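PDB 5T8U: lipoate-protein ligase 1 from Plasmodium falciparum, which belongs to the lipoate-protein ligase family, pairing an LplA/LipB-type catalytic domain with a C-terminal domain, and is modelled here with lipoic acid bound. Local coordinates for residues P54-L58 and L220-F224; T168-N172 and I211-L216. All coordinates share one frame; numbering follows the deposited sequence.

Contact 1. Residues P54-L58 and L220-F224; sequences PILFL and LIKEF
Leu56 sits over one face of the Phe224 ring, and these two residues bury more surface than any others where strand 55-58 meets helix 220-224. Leu56 CB makes a CH-pi contact, 3.7 Å from the centroid of the Phe224 ring and only 12° off its normal. Leu56 CG stands anti to its backbone N (chi1 167°), which carries the CD2 branch back across the ring to its root, 4.0 Å from Phe224 CG; the leucine and the phenylalanine thus lie alongside one another, pointing opposite ways. At the far end of the ring, Pro54 CB approaches Phe224 CZ obliquely at 4.0 Å. Leu58, the next inward-facing residue of the strand, splits its methyls between two helix residues: CD1 meets Ile221 CG1 at 3.7 Å, and CD2 meets Leu220 CD2 at 4.0 Å. Strand and helix axes run almost exactly antiparallel (178°), 10.4 Å apart at closest approach, so Pro54, Leu56 and Leu58, on one face of the strand, meet the helix in reverse order, from Phe224 back to Leu220. Strand 55-59 is an inner member of the large mixed sheet, between 13-17 and 105-112; Phe110 of the latter touches both Leu56 and Phe224, while helix 117-132 packs against Leu220.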
loop_
_atom_site.group_PDB
_atom_site.type_symbol
_atom_site.label_atom_id
_atom_site.label_comp_id
_atom_site.label_asym_id
_atom_site.label_seq_id
_atom_site.Cartn_x
_atom_site.Cartn_y
_atom_site.Cartn_z
ATOM N N PRO A 54 11.677 12.334 -7.108
ATOM C CA PRO A 54 10.324 11.877 -6.772
ATOM C C PRO A 54 9.569 11.346 -7.982
ATOM O O PRO A 54 9.818 11.738 -9.125
ATOM C CB PRO A 54 9.649 13.138 -6.216
ATOM C CG PRO A 54 10.767 14.045 -5.831
ATOM C CD PRO A 54 11.862 13.763 -6.802
ATOM N N ILE A 55 8.625 10.445 -7.708
ATOM C CA ILE A 55 7.744 9.879 -8.724
ATOM C C ILE A 55 6.312 9.927 -8.216
ATOM O O ILE A 55 6.043 9.596 -7.054
ATOM C CB ILE A 55 8.126 8.426 -9.078
ATOM C CG1 ILE A 55 9.503 8.393 -9.735
ATOM C CG2 ILE A 55 7.063 7.787 -9.981
ATOM C CD1 ILE A 55 9.993 7.009 -10.105
ATOM N N LEU A 56 5.396 10.327 -9.094
ATOM C CA LEU A 56 3.964 10.191 -8.867
ATOM C C LEU A 56 3.390 9.313 -9.967
ATOM O O LEU A 56 3.570 9.608 -11.150
ATOM C CB LEU A 56 3.262 11.551 -8.857
ATOM C CG LEU A 56 1.731 11.508 -8.932
ATOM C CD1 LEU A 56 1.147 10.685 -7.792
ATOM C CD2 LEU A 56 1.157 12.914 -8.922
ATOM N N PHE A 57 2.700 8.242 -9.582
ATOM C CA PHE A 57 2.131 7.291 -10.529
ATOM C C PHE A 57 0.638 7.165 -10.267
ATOM O O PHE A 57 0.227 6.816 -9.156
ATOM C CB PHE A 57 2.823 5.931 -10.414
ATOM C CG PHE A 57 2.119 4.826 -11.151
ATOM C CD1 PHE A 57 1.732 4.993 -12.469
ATOM C CD2 PHE A 57 1.859 3.613 -10.530
ATOM C CE1 PHE A 57 1.089 3.981 -13.152
ATOM C CE2 PHE A 57 1.217 2.593 -11.211
ATOM C CZ PHE A 57 0.832 2.779 -12.525
ATOM N N LEU A 58 -0.168 7.440 -11.291
ATOM C CA LEU A 58 -1.620 7.445 -11.170
ATOM C C LEU A 58 -2.211 6.271 -11.937
ATOM O O LEU A 58 -1.754 5.946 -13.037
ATOM C CB LEU A 58 -2.198 8.763 -11.688
ATOM C CG LEU A 58 -1.867 9.962 -10.800
ATOM C CD1 LEU A 58 -1.812 11.251 -11.605
ATOM C CD2 LEU A 58 -2.886 10.072 -9.679
ATOM N N LEU A 220 -3.790 17.278 -9.249
ATOM C CA LEU A 220 -2.794 16.632 -8.403
ATOM C C LEU A 220 -1.409 16.689 -9.035
ATOM O O LEU A 220 -0.414 16.933 -8.340
ATOM C CB LEU A 220 -3.211 15.185 -8.140
ATOM C CG LEU A 220 -2.427 14.394 -7.095
ATOM C CD1 LEU A 220 -2.425 15.105 -5.753
ATOM C CD2 LEU A 220 -3.032 13.008 -6.960
ATOM N N ILE A 221 -1.319 16.458 -10.346
ATOM C CA ILE A 221 -0.039 16.592 -11.037
ATOM C C ILE A 221 0.463 18.026 -10.938
ATOM O O ILE A 221 1.655 18.273 -10.707
ATOM C CB ILE A 221 -0.172 16.135 -12.501
ATOM C CG1 ILE A 221 -0.619 14.669 -12.565
ATOM C CG2 ILE A 221 1.154 16.314 -13.240
ATOM C CD1 ILE A 221 -0.971 14.188 -13.962
ATOM N N LYS A 222 -0.441 18.995 -11.107
ATOM C CA LYS A 222 -0.069 20.399 -10.974
ATOM C C LYS A 222 0.580 20.668 -9.620
ATOM O O LYS A 222 1.711 21.160 -9.544
ATOM C CB LYS A 222 -1.302 21.286 -11.171
ATOM C CG LYS A 222 -1.649 21.553 -12.629
ATOM C CD LYS A 222 -2.952 22.327 -12.759
ATOM C CE LYS A 222 -3.167 22.838 -14.178
ATOM N NZ LYS A 222 -4.395 23.678 -14.298
ATOM N N GLU A 223 -0.127 20.347 -8.533
ATOM C CA GLU A 223 0.418 20.606 -7.203
ATOM C C GLU A 223 1.644 19.754 -6.898
ATOM O O GLU A 223 2.436 20.122 -6.025
ATOM C CB GLU A 223 -0.658 20.373 -6.142
ATOM C CG GLU A 223 -1.695 21.480 -6.065
ATOM C CD GLU A 223 -1.103 22.807 -5.627
ATOM O OE1 GLU A 223 -1.805 23.835 -5.723
ATOM O OE2 GLU A 223 0.065 22.821 -5.187
ATOM N N PHE A 224 1.817 18.628 -7.589
ATOM C CA PHE A 224 3.018 17.814 -7.427
ATOM C C PHE A 224 4.235 18.524 -8.011
ATOM O O PHE A 224 5.191 18.857 -7.292
ATOM C CB PHE A 224 2.787 16.455 -8.094
ATOM C CG PHE A 224 3.988 15.553 -8.104
ATOM C CD1 PHE A 224 4.291 14.765 -7.006
ATOM C CD2 PHE A 224 4.792 15.463 -9.229
ATOM C CE1 PHE A 224 5.386 13.922 -7.024
ATOM C CE2 PHE A 224 5.888 14.624 -9.252
ATOM C CZ PHE A 224 6.185 13.852 -8.147
#

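Contact 2. Residues T168-N172 and I211-L216; sequences TILIN and ITCENL
Ile171 is the hub of the apolar contacts, meeting both the residues that lead into the helix and the first turn itself. Its CD1 lies 3.6 Å from Ile211 CD1 and 3.9 Å from Leu216 CG, so one methyl touches two side chains that are five residues apart in sequence. The CG2 branch of Ile171 also leans on Ile211, with Ile211 CD1 3.8 Å away, and packs beside the helix start, 4.1 Å from Thr212 C. Ile211 reaches this place with CG1 between its backbone N and carbonyl carbon (chi1 46°), a turn that sends CD1 towards the end of the strand. Further back along strand 168-170, Ile169 and Leu216 extend towards each other tip to tip, their CD1 methyls 3.9 Å apart. Cys213 makes a looser contact through its sulfur, with SG 4.4 Å from Ile171 CG1.

These side chains join the exit of strand 162-170, an inner strand of the mixed sheet in the catalytic domain, to the start of helix 213-227, which packs on that sheet. The strand also contributes Thr168 to the lipoic acid pocket, although the side chain of Ile169 stays about 9 Å from the ligand.

The polar interactions of 211-216 cap its helix start. Thr212 is the N-cap: its OG1 accepts from Asn215 N at 2.7 Å, nearly straight at 166°. The Thr212 carbonyl oxygen takes the next amide, Leu216 N. Phe132 of helix 117-132 also touches Ile211, Asn215 and Leu216.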
loop_
_atom_site.group_PDB
_atom_site.type_symbol
_atom_site.label_atom_id
_atom_site.label_comp_id
_atom_site.label_asym_id
_atom_site.label_seq_id
_atom_site.Cartn_x
_atom_site.Cartn_y
_atom_site.Cartn_z
ATOM N N THR A 168 -5.400 5.399 -1.952
ATOM C CA THR A 168 -6.591 5.526 -2.776
ATOM C C THR A 168 -7.305 6.830 -2.455
ATOM O O THR A 168 -7.376 7.241 -1.291
ATOM C CB THR A 168 -7.549 4.348 -2.551
ATOM O OG1 THR A 168 -8.698 4.491 -3.395
ATOM C CG2 THR A 168 -8.000 4.284 -1.097
ATOM N N ILE A 169 -7.821 7.472 -3.501
ATOM C CA ILE A 169 -8.672 8.651 -3.396
ATOM C C ILE A 169 -10.052 8.272 -3.915
ATOM O O ILE A 169 -10.171 7.559 -4.918
ATOM C CB ILE A 169 -8.093 9.841 -4.191
ATOM C CG1 ILE A 169 -6.731 10.250 -3.623
ATOM C CG2 ILE A 169 -9.062 11.024 -4.178
ATOM C CD1 ILE A 169 -5.992 11.275 -4.466
ATOM N N LEU A 170 -11.091 8.750 -3.237
ATOM C CA LEU A 170 -12.464 8.379 -3.555
ATOM C C LEU A 170 -13.147 9.516 -4.306
ATOM O O LEU A 170 -13.327 10.610 -3.760
ATOM C CB LEU A 170 -13.231 8.027 -2.282
ATOM C CG LEU A 170 -13.230 6.538 -1.924
ATOM C CD1 LEU A 170 -11.830 5.934 -1.974
ATOM C CD2 LEU A 170 -13.840 6.350 -0.553
ATOM N N ILE A 171 -13.528 9.246 -5.555
ATOM C CA ILE A 171 -14.221 10.213 -6.399
ATOM C C ILE A 171 -15.695 9.836 -6.469
ATOM O O ILE A 171 -16.552 10.518 -5.898
ATOM C CB ILE A 171 -13.606 10.267 -7.812
ATOM C CG1 ILE A 171 -12.094 10.519 -7.746
ATOM C CG2 ILE A 171 -14.306 11.326 -8.667
ATOM C CD1 ILE A 171 -11.698 11.880 -7.217
ATOM N N ASN A 172 -15.994 8.738 -7.169
ATOM C CA ASN A 172 -17.362 8.289 -7.401
ATOM C C ASN A 172 -17.522 6.815 -7.044
ATOM O O ASN A 172 -18.342 6.111 -7.637
ATOM C CB ASN A 172 -17.768 8.530 -8.855
ATOM C CG ASN A 172 -19.251 8.314 -9.095
ATOM O OD1 ASN A 172 -20.075 8.540 -8.210
ATOM N ND2 ASN A 172 -19.595 7.865 -10.298
ATOM N N ILE A 211 -16.246 17.030 -9.064
ATOM C CA ILE A 211 -14.926 16.562 -9.471
ATOM C C ILE A 211 -15.042 15.399 -10.444
ATOM O O ILE A 211 -16.109 14.793 -10.592
ATOM C CB ILE A 211 -14.083 16.147 -8.251
ATOM C CG1 ILE A 211 -14.919 15.288 -7.305
ATOM C CG2 ILE A 211 -13.542 17.369 -7.541
ATOM C CD1 ILE A 211 -14.109 14.430 -6.412
ATOM N N THR A 212 -13.932 15.088 -11.109
ATOM C CA THR A 212 -13.814 13.927 -11.978
ATOM C C THR A 212 -12.443 13.305 -11.751
ATOM O O THR A 212 -11.556 13.913 -11.146
ATOM C CB THR A 212 -13.987 14.297 -13.458
ATOM O OG1 THR A 212 -12.759 14.830 -13.967
ATOM C CG2 THR A 212 -15.089 15.333 -13.635
ATOM N N CYS A 213 -12.272 12.077 -12.240
ATOM C CA CYS A 213 -10.964 11.431 -12.168
ATOM C C CYS A 213 -9.918 12.237 -12.928
ATOM O O CYS A 213 -8.807 12.461 -12.434
ATOM C CB CYS A 213 -11.056 10.007 -12.716
ATOM S SG CYS A 213 -12.184 8.930 -11.796
ATOM N N GLU A 214 -10.260 12.685 -14.137
ATOM C CA GLU A 214 -9.332 13.493 -14.922
ATOM C C GLU A 214 -9.055 14.829 -14.244
ATOM O O GLU A 214 -7.901 15.268 -14.167
ATOM C CB GLU A 214 -9.893 13.703 -16.327
ATOM C CG GLU A 214 -9.860 12.447 -17.186
ATOM C CD GLU A 214 -10.922 12.440 -18.270
ATOM O OE1 GLU A 214 -11.949 13.133 -18.109
ATOM O OE2 GLU A 214 -10.728 11.738 -19.284
ATOM N N ASN A 215 -10.100 15.490 -13.745
ATOM C CA ASN A 215 -9.929 16.771 -13.064
ATOM C C ASN A 215 -9.002 16.623 -11.860
ATOM O O ASN A 215 -7.957 17.284 -11.769
ATOM C CB ASN A 215 -11.301 17.308 -12.640
ATOM C CG ASN A 215 -11.292 18.800 -12.361
ATOM O OD1 ASN A 215 -10.249 19.385 -12.070
ATOM N ND2 ASN A 215 -12.467 19.424 -12.442
ATOM N N LEU A 216 -9.371 15.741 -10.928
ATOM C CA LEU A 216 -8.556 15.523 -9.738
ATOM C C LEU A 216 -7.127 15.153 -10.108
ATOM O O LEU A 216 -6.171 15.663 -9.512
ATOM C CB LEU A 216 -9.189 14.431 -8.870
ATOM C CG LEU A 216 -8.547 14.085 -7.517
ATOM C CD1 LEU A 216 -7.405 13.080 -7.663
ATOM C CD2 LEU A 216 -8.085 15.334 -6.772
#

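Overall arrangement
From the N terminus, the chain first passes 54-58 in the large mixed sheet, then runs through helix 117-132 and several more sheet strands to 168-172. After strand 162-170 it leaves the sheet for a largely irregular stretch, part of it not modelled, and comes back against the sheet at 211-216. There contact 2 closes the shorter loop, its segments 39 positions apart at their nearest ends. Helix 213-227 then continues to 220-224, where contact 1 closes the longer loop, its segments 162 positions apart, with contact 2 nested inside. One helix therefore ties two inner strands of the same sheet. The contacts, centred 14 Å apart, meet through Leu220 CD2 and Ile169 CD1, 4.2 Å apart.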